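Local coordinates for protein maleylacetate reductase (Agrobacterium tumefaciens, PDB 3HL0) that catalyses the NAD-linked reduction of maleylacetate to 3-oxoadipate, very probably in gamma-resorcylate breakdown, as an iron-containing alcohol dehydrogenase family member, at residues Gly20-Val25 against Ala155-Gly160; Glu50-Arg55 against Cys90-Gly95; Leu205-Gln210 against Ile215-Thr220; Arg14-Ala19 against Ala26-Arg31. One frame throughout, in Å; residues are numbered along the deposited sequence. Where two conformers were deposited one is given.

Contact 1. Residues Gly20-Val25 against Ala155-Gly160. With NAD (nicotinamide-adenine-dinucleotide), chain D.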
loop_
_atom_site.group_PDB
_atom_site.type_symbol
_atom_site.label_atom_id
_atom_site.label_comp_id
_atom_site.label_asym_id
_atom_site.label_seq_id
_atom_site.Cartn_x
_atom_site.Cartn_y
_atom_site.Cartn_z
ATOM N N GLY A 20 13.242 10.358 -20.494
ATOM C CA GLY A 20 14.376 9.453 -20.796
ATOM C C GLY A 20 15.655 9.736 -20.031
ATOM O O GLY A 20 16.666 9.043 -20.204
ATOM N N SER A 21 15.618 10.741 -19.166
ATOM C CA SER A 21 16.815 11.144 -18.425
ATOM C C SER A 21 17.398 10.063 -17.508
ATOM O O SER A 21 18.569 10.145 -17.141
ATOM C CB SER A 21 16.512 12.423 -17.618
ATOM O OG SER A 21 15.506 12.128 -16.658
ATOM N N SER A 22 16.627 9.036 -17.137
ATOM C CA SER A 22 17.177 7.991 -16.265
ATOM C C SER A 22 18.193 7.127 -17.042
ATOM O O SER A 22 18.956 6.376 -16.440
ATOM C CB SER A 22 16.089 7.128 -15.598
ATOM O OG SER A 22 15.133 6.628 -16.522
ATOM N N ALA A 23 18.200 7.281 -18.369
ATOM C CA ALA A 23 19.177 6.617 -19.255
ATOM C C ALA A 23 20.565 7.172 -19.037
ATOM O O ALA A 23 21.542 6.535 -19.443
ATOM C CB ALA A 23 18.788 6.809 -20.712
ATOM N N ASP A 24 20.643 8.362 -18.439
ATOM C CA ASP A 24 21.891 9.082 -18.214
ATOM C C ASP A 24 22.338 9.071 -16.738
ATOM O O ASP A 24 23.081 9.953 -16.287
ATOM C CB ASP A 24 21.761 10.538 -18.703
ATOM C CG ASP A 24 21.291 10.657 -20.171
ATOM O OD1 ASP A 24 21.851 9.965 -21.062
ATOM O OD2 ASP A 24 20.361 11.465 -20.430
ATOM N N VAL A 25 21.886 8.084 -15.970
ATOM C CA VAL A 25 22.290 7.997 -14.562
ATOM C C VAL A 25 23.812 7.828 -14.436
ATOM O O VAL A 25 24.443 8.399 -13.555
ATOM C CB VAL A 25 21.565 6.847 -13.837
ATOM C CG1 VAL A 25 22.165 6.599 -12.442
ATOM C CG2 VAL A 25 20.086 7.163 -13.710
ATOM N N ALA A 155 9.889 11.672 -16.651
ATOM C CA ALA A 155 8.427 11.466 -16.614
ATOM C C ALA A 155 8.036 10.096 -17.224
ATOM O O ALA A 155 6.964 9.574 -16.914
ATOM C CB ALA A 155 7.714 12.578 -17.294
ATOM N N GLU A 156 8.902 9.484 -18.035
ATOM C CA GLU A 156 8.574 8.134 -18.573
ATOM C C GLU A 156 8.360 7.107 -17.450
ATOM O O GLU A 156 7.571 6.152 -17.617
ATOM C CB GLU A 156 9.628 7.669 -19.591
ATOM C CG GLU A 156 9.614 8.532 -20.842
ATOM C CD GLU A 156 10.694 8.178 -21.884
ATOM O OE1 GLU A 156 11.570 7.318 -21.640
ATOM O OE2 GLU A 156 10.645 8.798 -22.959
ATOM N N LEU A 157 9.058 7.289 -16.318
ATOM C CA LEU A 157 9.011 6.376 -15.194
ATOM C C LEU A 157 7.711 6.526 -14.376
ATOM O O LEU A 157 7.417 5.704 -13.525
ATOM C CB LEU A 157 10.215 6.588 -14.286
ATOM C CG LEU A 157 11.547 6.444 -15.014
ATOM C CD1 LEU A 157 12.608 6.398 -13.939
ATOM C CD2 LEU A 157 11.597 5.203 -15.900
ATOM N N THR A 158 6.955 7.564 -14.682
ATOM C CA THR A 158 5.665 7.788 -14.039
ATOM C C THR A 158 4.472 7.350 -14.853
ATOM O O THR A 158 3.347 7.394 -14.359
ATOM C CB THR A 158 5.457 9.255 -13.625
ATOM O OG1 THR A 158 5.358 10.075 -14.778
ATOM C CG2 THR A 158 6.574 9.736 -12.671
ATOM N N LEU A 159 4.681 6.903 -16.090
ATOM C CA LEU A 159 3.555 6.494 -16.921
ATOM C C LEU A 159 2.833 5.333 -16.217
ATOM O O LEU A 159 1.591 5.233 -16.303
ATOM C CB LEU A 159 3.990 6.060 -18.330
ATOM C CG LEU A 159 4.556 7.194 -19.231
ATOM C CD1 LEU A 159 5.296 6.597 -20.424
ATOM C CD2 LEU A 159 3.505 8.143 -19.721
ATOM N N GLY A 160 3.613 4.518 -15.503
ATOM C CA GLY A 160 3.081 3.337 -14.830
ATOM C C GLY A 160 2.561 3.565 -13.428
ATOM O O GLY A 160 2.166 2.599 -12.732
HETATM P PA NAD D . 5.412 5.308 -1.501
HETATM O O1A NAD D . 6.824 5.694 -1.773
HETATM O O2A NAD D . 5.088 4.745 -0.170
HETATM O O5B NAD D . 4.887 4.429 -2.724
HETATM C C5B NAD D . 3.663 3.704 -2.571
HETATM C C4B NAD D . 3.731 2.497 -3.496
HETATM O O4B NAD D . 3.693 2.949 -4.849
HETATM C C3B NAD D . 5.028 1.691 -3.301
HETATM O O3B NAD D . 4.781 0.273 -3.285
HETATM C C2B NAD D . 5.830 2.096 -4.517
HETATM O O2B NAD D . 6.753 1.109 -4.930
HETATM C C1B NAD D . 4.746 2.334 -5.578
HETATM N N9A NAD D . 5.179 3.246 -6.664
HETATM C C8A NAD D . 5.752 4.497 -6.524
HETATM N N7A NAD D . 5.991 5.007 -7.754
HETATM C C5A NAD D . 5.596 4.097 -8.699
HETATM C C6A NAD D . 5.627 4.109 -10.093
HETATM N N6A NAD D . 5.828 5.226 -10.839
HETATM N N1A NAD D . 5.140 2.968 -10.733
HETATM C C2A NAD D . 4.632 1.906 -10.019
HETATM N N3A NAD D . 4.590 1.894 -8.649
HETATM C C4A NAD D . 5.077 2.994 -8.002
HETATM O O3 NAD D . 4.422 6.604 -1.605
HETATM P PN NAD D . 4.738 8.191 -1.485
HETATM O O1N NAD D . 3.403 8.814 -1.241
HETATM O O2N NAD D . 5.512 8.534 -2.676
HETATM O O5D NAD D . 5.626 8.367 -0.167
HETATM C C5D NAD D . 5.060 8.334 1.140
HETATM C C4D NAD D . 6.225 8.319 2.131
HETATM O O4D NAD D . 7.064 9.429 1.845
HETATM C C3D NAD D . 5.707 8.523 3.549
HETATM O O3D NAD D . 6.573 7.798 4.436
HETATM C C2D NAD D . 5.854 10.013 3.747
HETATM O O2D NAD D . 5.934 10.425 5.112
HETATM C C1D NAD D . 7.134 10.284 2.979
HETATM N N1N NAD D . 7.274 11.667 2.543
HETATM C C2N NAD D . 8.358 12.346 3.012
HETATM C C3N NAD D . 8.538 13.659 2.630
HETATM C C7N NAD D . 9.762 14.281 3.165
HETATM O O7N NAD D . 9.981 15.530 2.723
HETATM N N7N NAD D . 10.574 13.632 4.035
HETATM C C4N NAD D . 7.651 14.329 1.717
HETATM C C5N NAD D . 6.544 13.614 1.255
HETATM C C6N NAD D . 6.365 12.286 1.683
#

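Contact 2. Residues Glu50-Arg55 against Cys90-Gly95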
loop_
_atom_site.group_PDB
_atom_site.type_symbol
_atom_site.label_atom_id
_atom_site.label_comp_id
_atom_site.label_asym_id
_atom_site.label_seq_id
_atom_site.Cartn_x
_atom_site.Cartn_y
_atom_site.Cartn_z
ATOM N N GLU A 50 16.374 -3.414 -10.707
ATOM C CA GLU A 50 17.267 -4.402 -11.286
ATOM C C GLU A 50 17.631 -4.070 -12.732
ATOM O O GLU A 50 18.788 -4.255 -13.123
ATOM C CB GLU A 50 16.638 -5.794 -11.177
ATOM C CG GLU A 50 16.656 -6.291 -9.753
ATOM C CD GLU A 50 15.740 -7.462 -9.505
ATOM O OE1 GLU A 50 15.022 -7.928 -10.426
ATOM O OE2 GLU A 50 15.751 -7.936 -8.351
ATOM N N ALA A 51 16.669 -3.562 -13.505
ATOM C CA ALA A 51 16.962 -3.223 -14.913
ATOM C C ALA A 51 17.947 -2.041 -14.959
ATOM O O ALA A 51 18.916 -2.050 -15.735
ATOM C CB ALA A 51 15.700 -2.910 -15.686
ATOM N N LEU A 52 17.720 -1.035 -14.110
ATOM C CA LEU A 52 18.667 0.097 -14.024
ATOM C C LEU A 52 20.079 -0.354 -13.615
ATOM O O LEU A 52 21.105 0.053 -14.194
ATOM C CB LEU A 52 18.155 1.152 -13.042
ATOM C CG LEU A 52 19.139 2.298 -12.767
ATOM C CD1 LEU A 52 19.503 3.047 -14.049
ATOM C CD2 LEU A 52 18.500 3.199 -11.696
ATOM N N ALA A 53 20.142 -1.165 -12.571
ATOM C CA ALA A 53 21.438 -1.672 -12.133
ATOM C C ALA A 53 22.167 -2.404 -13.269
ATOM O O ALA A 53 23.370 -2.228 -13.491
ATOM C CB ALA A 53 21.253 -2.598 -10.955
ATOM N N SER A 54 21.410 -3.211 -14.010
ATOM C CA SER A 54 21.967 -3.913 -15.146
ATOM C C SER A 54 22.582 -2.955 -16.188
ATOM O O SER A 54 23.701 -3.157 -16.647
ATOM C CB SER A 54 20.865 -4.768 -15.767
ATOM O OG SER A 54 21.433 -5.650 -16.682
ATOM N N ARG A 55 21.871 -1.890 -16.522
ATOM C CA ARG A 55 22.370 -0.963 -17.533
ATOM C C ARG A 55 23.597 -0.199 -17.031
ATOM O O ARG A 55 24.435 0.202 -17.820
ATOM C CB ARG A 55 21.291 0.030 -17.941
ATOM C CG ARG A 55 20.106 -0.598 -18.667
ATOM C CD ARG A 55 19.179 0.527 -19.138
ATOM N NE ARG A 55 18.548 1.243 -18.031
ATOM C CZ ARG A 55 17.385 0.891 -17.477
ATOM N NH1 ARG A 55 16.732 -0.177 -17.931
ATOM N NH2 ARG A 55 16.872 1.618 -16.482
ATOM N N CYS A 90 27.605 5.685 -3.246
ATOM C CA CYS A 90 26.382 6.469 -3.344
ATOM C C CYS A 90 25.166 5.545 -3.406
ATOM O O CYS A 90 25.304 4.337 -3.576
ATOM C CB CYS A 90 26.407 7.379 -4.586
ATOM S SG CYS A 90 26.677 6.548 -6.174
ATOM N N VAL A 91 23.984 6.133 -3.258
ATOM C CA VAL A 91 22.740 5.400 -3.441
ATOM C C VAL A 91 21.984 6.024 -4.583
ATOM O O VAL A 91 22.074 7.233 -4.797
ATOM C CB VAL A 91 21.849 5.353 -2.165
ATOM C CG1 VAL A 91 22.519 4.490 -1.052
ATOM C CG2 VAL A 91 21.485 6.772 -1.642
ATOM N N VAL A 92 21.287 5.184 -5.341
ATOM C CA VAL A 92 20.410 5.661 -6.404
ATOM C C VAL A 92 19.026 5.193 -5.968
ATOM O O VAL A 92 18.749 4.018 -5.969
ATOM C CB VAL A 92 20.799 5.080 -7.777
ATOM C CG1 VAL A 92 19.741 5.464 -8.798
ATOM C CG2 VAL A 92 22.204 5.608 -8.246
ATOM N N SER A 93 18.182 6.142 -5.580
ATOM C CA SER A 93 16.888 5.803 -5.001
ATOM C C SER A 93 15.846 5.887 -6.084
ATOM O O SER A 93 15.519 6.978 -6.520
ATOM C CB SER A 93 16.537 6.798 -3.905
ATOM O OG SER A 93 17.573 6.777 -2.921
ATOM N N LEU A 94 15.310 4.748 -6.514
ATOM C CA LEU A 94 14.345 4.726 -7.631
ATOM C C LEU A 94 12.965 4.400 -7.065
ATOM O O LEU A 94 12.712 3.246 -6.648
ATOM C CB LEU A 94 14.782 3.664 -8.638
ATOM C CG LEU A 94 13.807 3.441 -9.797
ATOM C CD1 LEU A 94 13.718 4.637 -10.702
ATOM C CD2 LEU A 94 14.296 2.207 -10.570
ATOM N N GLY A 95 12.080 5.388 -6.955
ATOM C CA GLY A 95 10.762 5.117 -6.330
ATOM C C GLY A 95 10.144 6.363 -5.761
ATOM O O GLY A 95 10.577 7.478 -6.106
#

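Contact 3. Residues Leu205-Gln210 against Ile215-Thr220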
loop_
_atom_site.group_PDB
_atom_site.type_symbol
_atom_site.label_atom_id
_atom_site.label_comp_id
_atom_site.label_asym_id
_atom_site.label_seq_id
_atom_site.Cartn_x
_atom_site.Cartn_y
_atom_site.Cartn_z
ATOM N N LEU A 205 -3.367 16.923 -13.397
ATOM C CA LEU A 205 -3.966 15.719 -12.780
ATOM C C LEU A 205 -5.270 15.247 -13.457
ATOM O O LEU A 205 -5.392 14.049 -13.624
ATOM C CB LEU A 205 -4.177 15.932 -11.263
ATOM C CG LEU A 205 -2.831 16.019 -10.523
ATOM C CD1 LEU A 205 -3.064 16.500 -9.065
ATOM C CD2 LEU A 205 -2.035 14.684 -10.519
ATOM N N PRO A 206 -6.189 16.158 -13.864
ATOM C CA PRO A 206 -7.410 15.672 -14.558
ATOM C C PRO A 206 -7.098 14.980 -15.876
ATOM O O PRO A 206 -7.811 14.016 -16.264
ATOM C CB PRO A 206 -8.205 16.957 -14.821
ATOM C CG PRO A 206 -7.753 17.880 -13.689
ATOM C CD PRO A 206 -6.267 17.612 -13.629
ATOM N N VAL A 207 -6.050 15.445 -16.565
ATOM C CA VAL A 207 -5.585 14.800 -17.807
ATOM C C VAL A 207 -4.950 13.458 -17.565
ATOM O O VAL A 207 -5.263 12.459 -18.257
ATOM C CB VAL A 207 -4.641 15.713 -18.607
ATOM C CG1 VAL A 207 -4.205 15.014 -19.950
ATOM C CG2 VAL A 207 -5.374 17.023 -18.913
ATOM N N VAL A 208 -4.082 13.384 -16.558
ATOM C CA VAL A 208 -3.487 12.115 -16.143
ATOM C C VAL A 208 -4.561 11.060 -15.780
ATOM O O VAL A 208 -4.399 9.872 -16.109
ATOM C CB VAL A 208 -2.469 12.331 -14.956
ATOM C CG1 VAL A 208 -2.048 10.989 -14.366
ATOM C CG2 VAL A 208 -1.266 13.093 -15.494
ATOM N N ARG A 209 -5.655 11.497 -15.150
ATOM C CA ARG A 209 -6.697 10.558 -14.702
ATOM C C ARG A 209 -7.285 9.838 -15.927
ATOM O O ARG A 209 -7.443 8.598 -15.903
ATOM C CB ARG A 209 -7.793 11.276 -13.950
ATOM C CG ARG A 209 -8.741 10.293 -13.299
ATOM C CD ARG A 209 -9.983 10.997 -12.820
ATOM N NE ARG A 209 -10.870 9.973 -12.290
ATOM C CZ ARG A 209 -12.082 10.191 -11.771
ATOM N NH1 ARG A 209 -12.582 11.413 -11.698
ATOM N NH2 ARG A 209 -12.798 9.163 -11.301
ATOM N N GLN A 210 -7.547 10.610 -16.979
ATOM C CA GLN A 210 -8.189 10.082 -18.196
ATOM C C GLN A 210 -7.176 9.391 -19.113
ATOM O O GLN A 210 -7.512 8.455 -19.881
ATOM C CB GLN A 210 -9.035 11.164 -18.890
ATOM C CG GLN A 210 -8.272 12.357 -19.492
ATOM C CD GLN A 210 -9.138 13.618 -19.648
ATOM O OE1 GLN A 210 -10.240 13.700 -19.089
ATOM N NE2 GLN A 210 -8.631 14.615 -20.404
ATOM N N ILE A 215 2.311 11.463 -22.018
ATOM C CA ILE A 215 3.621 11.844 -21.500
ATOM C C ILE A 215 3.630 13.342 -21.222
ATOM O O ILE A 215 4.273 13.757 -20.249
ATOM C CB ILE A 215 4.806 11.403 -22.418
ATOM C CG1 ILE A 215 6.166 11.655 -21.734
ATOM C CG2 ILE A 215 4.687 12.108 -23.753
ATOM C CD1 ILE A 215 6.430 10.865 -20.500
ATOM N N GLY A 216 2.914 14.137 -22.017
ATOM C CA GLY A 216 2.859 15.595 -21.776
ATOM C C GLY A 216 2.242 15.920 -20.432
ATOM O O GLY A 216 2.774 16.735 -19.664
ATOM N N ALA A 217 1.112 15.281 -20.143
ATOM C CA ALA A 217 0.474 15.502 -18.834
ATOM C C ALA A 217 1.354 14.995 -17.687
ATOM O O ALA A 217 1.420 15.633 -16.618
ATOM C CB ALA A 217 -0.909 14.851 -18.806
ATOM N N ARG A 218 1.993 13.836 -17.864
ATOM C CA ARG A 218 2.934 13.320 -16.874
ATOM C C ARG A 218 4.107 14.282 -16.639
ATOM O O ARG A 218 4.513 14.485 -15.505
ATOM C CB ARG A 218 3.442 11.906 -17.211
ATOM C CG ARG A 218 2.352 10.808 -17.072
ATOM C CD ARG A 218 1.889 10.608 -15.628
ATOM N NE ARG A 218 1.116 9.360 -15.571
ATOM C CZ ARG A 218 0.680 8.790 -14.458
ATOM N NH1 ARG A 218 0.862 9.372 -13.267
ATOM N NH2 ARG A 218 0.062 7.613 -14.555
ATOM N N GLU A 219 4.632 14.871 -17.714
ATOM C CA GLU A 219 5.727 15.822 -17.542
ATOM C C GLU A 219 5.279 17.002 -16.692
ATOM O O GLU A 219 6.023 17.431 -15.771
ATOM C CB GLU A 219 6.227 16.289 -18.930
ATOM C CG GLU A 219 6.995 15.187 -19.650
ATOM C CD GLU A 219 7.466 15.654 -21.018
ATOM O OE1 GLU A 219 6.822 16.553 -21.594
ATOM O OE2 GLU A 219 8.484 15.136 -21.500
ATOM N N THR A 220 4.099 17.514 -16.993
ATOM C CA THR A 220 3.586 18.692 -16.324
ATOM C C THR A 220 3.373 18.347 -14.846
ATOM O O THR A 220 3.737 19.132 -13.963
ATOM C CB THR A 220 2.296 19.172 -16.994
ATOM O OG1 THR A 220 2.646 19.562 -18.346
ATOM C CG2 THR A 220 1.735 20.374 -16.285
#

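Contact 4. Residues Arg14-Ala19 against Ala26-Arg31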
loop_
_atom_site.group_PDB
_atom_site.type_symbol
_atom_site.label_atom_id
_atom_site.label_comp_id
_atom_site.label_asym_id
_atom_site.label_seq_id
_atom_site.Cartn_x
_atom_site.Cartn_y
_atom_site.Cartn_z
ATOM N N ARG A 14 20.968 19.908 -7.784
ATOM C CA ARG A 14 21.234 19.616 -9.185
ATOM C C ARG A 14 20.059 18.801 -9.681
ATOM O O ARG A 14 19.889 17.666 -9.273
ATOM C CB ARG A 14 22.546 18.855 -9.408
ATOM C CG ARG A 14 22.698 18.424 -10.893
ATOM C CD ARG A 14 24.116 17.996 -11.252
ATOM N NE ARG A 14 24.097 17.400 -12.581
ATOM C CZ ARG A 14 24.279 18.074 -13.717
ATOM N NH1 ARG A 14 24.522 19.387 -13.696
ATOM N NH2 ARG A 14 24.227 17.424 -14.886
ATOM N N ILE A 15 19.211 19.422 -10.493
ATOM C CA ILE A 15 17.960 18.807 -10.945
ATOM C C ILE A 15 18.038 18.581 -12.433
ATOM O O ILE A 15 18.197 19.544 -13.184
ATOM C CB ILE A 15 16.760 19.755 -10.645
ATOM C CG1 ILE A 15 16.800 20.279 -9.178
ATOM C CG2 ILE A 15 15.429 19.057 -11.035
ATOM C CD1 ILE A 15 16.699 19.141 -8.076
ATOM N N VAL A 16 17.975 17.309 -12.864
ATOM C CA VAL A 16 18.022 16.953 -14.295
ATOM C C VAL A 16 16.601 16.571 -14.710
ATOM O O VAL A 16 16.021 15.701 -14.088
ATOM C CB VAL A 16 18.940 15.757 -14.504
ATOM C CG1 VAL A 16 18.934 15.357 -15.984
ATOM C CG2 VAL A 16 20.402 16.090 -14.031
ATOM N N PHE A 17 16.006 17.255 -15.686
ATOM C CA PHE A 17 14.593 17.019 -15.998
ATOM C C PHE A 17 14.424 16.793 -17.481
ATOM O O PHE A 17 14.649 17.708 -18.287
ATOM C CB PHE A 17 13.742 18.235 -15.571
ATOM C CG PHE A 17 12.264 17.953 -15.499
ATOM C CD1 PHE A 17 11.601 17.958 -14.259
ATOM C CD2 PHE A 17 11.528 17.789 -16.640
ATOM C CE1 PHE A 17 10.229 17.684 -14.174
ATOM C CE2 PHE A 17 10.157 17.512 -16.558
ATOM C CZ PHE A 17 9.518 17.493 -15.327
ATOM N N SER A 18 14.031 15.574 -17.863
ATOM C CA SER A 18 13.712 15.316 -19.276
ATOM C C SER A 18 13.259 13.873 -19.415
ATOM O O SER A 18 13.774 12.967 -18.721
ATOM C CB SER A 18 14.900 15.609 -20.192
ATOM O OG SER A 18 15.928 14.678 -20.008
ATOM N N ALA A 19 12.276 13.688 -20.298
ATOM C CA ALA A 19 11.843 12.332 -20.661
ATOM C C ALA A 19 13.035 11.516 -21.133
ATOM O O ALA A 19 13.755 11.945 -22.053
ATOM C CB ALA A 19 10.752 12.392 -21.740
ATOM N N ALA A 26 24.386 7.017 -15.315
ATOM C CA ALA A 26 25.826 6.846 -15.360
ATOM C C ALA A 26 26.598 8.166 -15.382
ATOM O O ALA A 26 27.534 8.334 -14.618
ATOM C CB ALA A 26 26.229 5.969 -16.558
ATOM N N GLU A 27 26.196 9.078 -16.280
ATOM C CA GLU A 27 26.763 10.438 -16.384
ATOM C C GLU A 27 26.790 11.141 -15.029
ATOM O O GLU A 27 27.798 11.725 -14.634
ATOM C CB GLU A 27 25.930 11.304 -17.348
ATOM C CG GLU A 27 25.935 10.882 -18.816
ATOM C CD GLU A 27 25.307 11.939 -19.725
ATOM O OE1 GLU A 27 24.533 12.785 -19.217
ATOM O OE2 GLU A 27 25.589 11.928 -20.944
ATOM N N GLU A 28 25.666 11.077 -14.320
ATOM C CA GLU A 28 25.517 11.767 -13.047
ATOM C C GLU A 28 26.384 11.158 -11.959
ATOM O O GLU A 28 26.923 11.870 -11.106
ATOM C CB GLU A 28 24.035 11.807 -12.638
ATOM C CG GLU A 28 23.201 12.620 -13.642
ATOM C CD GLU A 28 23.628 14.079 -13.708
ATOM O OE1 GLU A 28 24.000 14.671 -12.658
ATOM O OE2 GLU A 28 23.556 14.645 -14.819
ATOM N N ILE A 29 26.512 9.835 -11.968
ATOM C CA ILE A 29 27.409 9.166 -11.013
ATOM C C ILE A 29 28.829 9.670 -11.255
ATOM O O ILE A 29 29.549 10.053 -10.318
ATOM C CB ILE A 29 27.308 7.613 -11.092
ATOM C CG1 ILE A 29 25.931 7.149 -10.604
ATOM C CG2 ILE A 29 28.455 6.881 -10.288
ATOM C CD1 ILE A 29 25.663 5.656 -10.905
ATOM N N ARG A 30 29.226 9.683 -12.522
ATOM C CA ARG A 30 30.593 10.093 -12.863
ATOM C C ARG A 30 30.864 11.552 -12.493
ATOM O O ARG A 30 31.957 11.882 -12.000
ATOM C CB ARG A 30 30.874 9.827 -14.341
ATOM C CG ARG A 30 31.024 8.348 -14.651
ATOM C CD ARG A 30 31.554 8.143 -16.050
ATOM N NE ARG A 30 31.246 6.803 -16.558
ATOM C CZ ARG A 30 30.253 6.535 -17.411
ATOM N NH1 ARG A 30 30.032 5.285 -17.820
ATOM N NH2 ARG A 30 29.479 7.517 -17.861
ATOM N N ARG A 31 29.848 12.399 -12.680
ATOM C CA ARG A 31 29.936 13.843 -12.423
ATOM C C ARG A 31 30.192 14.157 -10.942
ATOM O O ARG A 31 30.862 15.146 -10.620
ATOM C CB ARG A 31 28.679 14.539 -12.938
ATOM C CG ARG A 31 28.705 16.058 -12.919
ATOM C CD ARG A 31 27.475 16.638 -13.604
ATOM N NE ARG A 31 27.517 18.100 -13.612
ATOM C CZ ARG A 31 28.013 18.837 -14.603
ATOM N NH1 ARG A 31 28.508 18.259 -15.699
ATOM N NH2 ARG A 31 28.016 20.161 -14.500
#

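Contact 1. Residues Gly20-Val25 against Ala155-Gly160
S22 and L157 meet side chain to side chain, while E156, the residue before L157, lies against the backbone of G20; these two pairs make up the contact. The hydroxyl of S22 approaches the branched end of L157: S22 OG is 3.6 Å from L157 CD1 and 3.9 Å from L157 CD2, so it faces the fork and not a single methyl. No hydrogen bond links the two segments. The polar need of S22 OG is met by D154, whose OD2 is its hydrogen-bond partner and whose OD1 takes the backbone N of both G20 and E156. One carboxylate thus ties both segments from the residue just before A155. The first torsion of S22, which sets OG between the backbone N and the carbonyl carbon, lets it face the leucine fork while bonded to D154.

E156 runs out with CG opposite its own carbonyl carbon and an extended chain beyond (chi2 177°), which lays the carboxylate along G20. There E156 OE1 stands 3.6 Å from G20 CA. G20 has a positive phi of 88°, which by itself favours glycine, at the start of the 3-10 turn 21-23. In the other segment, T158 OG1 and T158 N both bond to A155 O, the hydroxyl at 2.7 Å in the carbonyl plane, and this pins the turn.

L157 also faces T119 and I117, and its backbone O accepts a weak hydrogen bond from the adenine amino group, NAD N6A, at 3.2 Å (121° at the hydrogen). With G160 it belongs to the dinucleotide pocket, built in part from loops that follow parallel strands of a Rossmann-like nucleotide-binding domain.

Contact 2. Residues Glu50-Arg55 against Cys90-Gly95
With CG opposite its backbone N (chi1 174°) and chi2 at 59°, L52 sends its CD2 methyl from the helix toward the sheet, where V92, whose chi1 of 172° places CG1 likewise opposite the backbone N, comes to meet it. L52 CD2 and V92 CG1 are 3.9 Å apart, ordinary van der Waals distance, and the two side chains cross obliquely. The same methyl of L52 faces L94 more loosely, with 4.5 Å between L52 CD2 and L94 CD2. One leucine therefore spans two residues on one face of the strand, since V92 and L94 both direct their CB toward the helix while S93 between them points away.

The backbones remain well separated, L52 CA to L94 CA measuring 9.0 Å, so the layers meet through side chains alone. This is the helix-on-sheet packing of a parallel alpha/beta domain: helix 46-56 packs on the sheet from the outermost strand 60-64, where A53 touches A60 and V63, across to strand 90-95 and I117 of strand 113-118. I117 touches L52, V92 and L94, closing the apolar cluster from the side. L94 carries the cluster toward the cofactor region, for it also packs on T119 and L157, both NAD-binding residues, and its side chain lies about 8 Å from the dinucleotide at the nearest atoms.

Contact 3. Residues Leu205-Gln210 against Ile215-Thr220
V207 and V208, adjacent on one helix, close on A217 of the next, and the tightest spot is V207 CG1 against A217 CB at 3.5 Å, shorter than usual for two carbons. V208 CG2 backs the same methyl at 3.8 Å from A217 CB. The small alanine brings the backbones near, V208 CA and A217 CA being 5.9 Å apart, although the segment axes pass no closer than 8.7 Å and run at 140° to each other.

The second methyl of V208 has a different partner. V208 CG1 sits 3.4 Å above the guanidinium plane of R218, over its centre, and is 3.5 Å from R218 CZ. R218 reaches this place because its chain bends at chi2 (-66°), bringing the flat end back to the valine although its CB does not point there.

V207 forms the partly exposed side of the contact, yet it packs tightly on A217; the contact ends there, since the exposed R209 and Q210 make none with 215-220. On the buried side, the N-H groups of R218 are hydrogen-bonded to P212 O through NE, to L161 O through NH2, and to S166 OG and Y121 OH through NH1. Those bonds should fix the rotation of the guanidinium, while carbon covers one face. All four partners are neutral oxygens, so the buried charge is probably supported largely by carbonyl and hydroxyl dipoles.

Contact 4. Residues Arg14-Ala19 against Ala26-Arg31
Strand 15-17 and the helical segment 26-31 pass with their backbones well apart, V16 CA lying 9.2 Å from E28 CA, so that long side chains have to bridge the gap. R14 and E28 do so with a salt bridge. R14 is extended as far as NE, with CG opposite its backbone N, while E28 folds at its second torsion to present its carboxylate to the strand. R14 NE bonds to E28 OE1 at 2.7 Å and R14 NH2 to E28 OE2 at 2.9 Å, both nearly straight, with angles at the hydrogen of 168° and 173°. Each oxygen uses its syn lone pair and the two planes are 15° apart: a side-on, bidentate pair that holds the guanidinium nearly coplanar with the carboxylate, edge to edge.

R31 comes over a face of that guanidinium, its chain crossing R14 at about a right angle. R31 NE stands 3.2 Å from R14 CZ, above the centre of the group. These like charges are close, and the E28 carboxylate at the edge of R14 probably offsets part of the cost. V16 CG2 lies over a face of the carboxylate, 3.6 Å from E28 OE2.

Exposure rises from E28, which is buried, to R31 at the surface. The contact joins the first strand of the parallel sheet to the helix that follows it, a beta-alpha unit of the nucleotide-binding domain. E28 also touches V150 and I152 of strand 150-153, the neighbour with which R14 and V16 share backbone hydrogen bonds, while A26 and I29 of helix 25-31 lean on L56 of helix 46-56.

Overall arrangement
From the N terminus, contact 4 closes first, a short loop joining edge strand 15-17 to helix 25-31. Contact 1 starts inside that loop, at 20-25, and ends at 155-160, so the two cross along the chain. Contact 2 is nested within contact 1's long loop and fastens helix 46-56 to strand 90-95; L157 and L94 touch where the two meet. Contact 3 follows in series, pairing helices 188-210 and 215-234 in the C-terminal, helical part. Its R218 and E219 lie against 155-160, and E219 also meets F17 and A19 of contact 4. The loop 155-160 thus joins the nucleotide-binding sheet to the helical part, with NAD beside it.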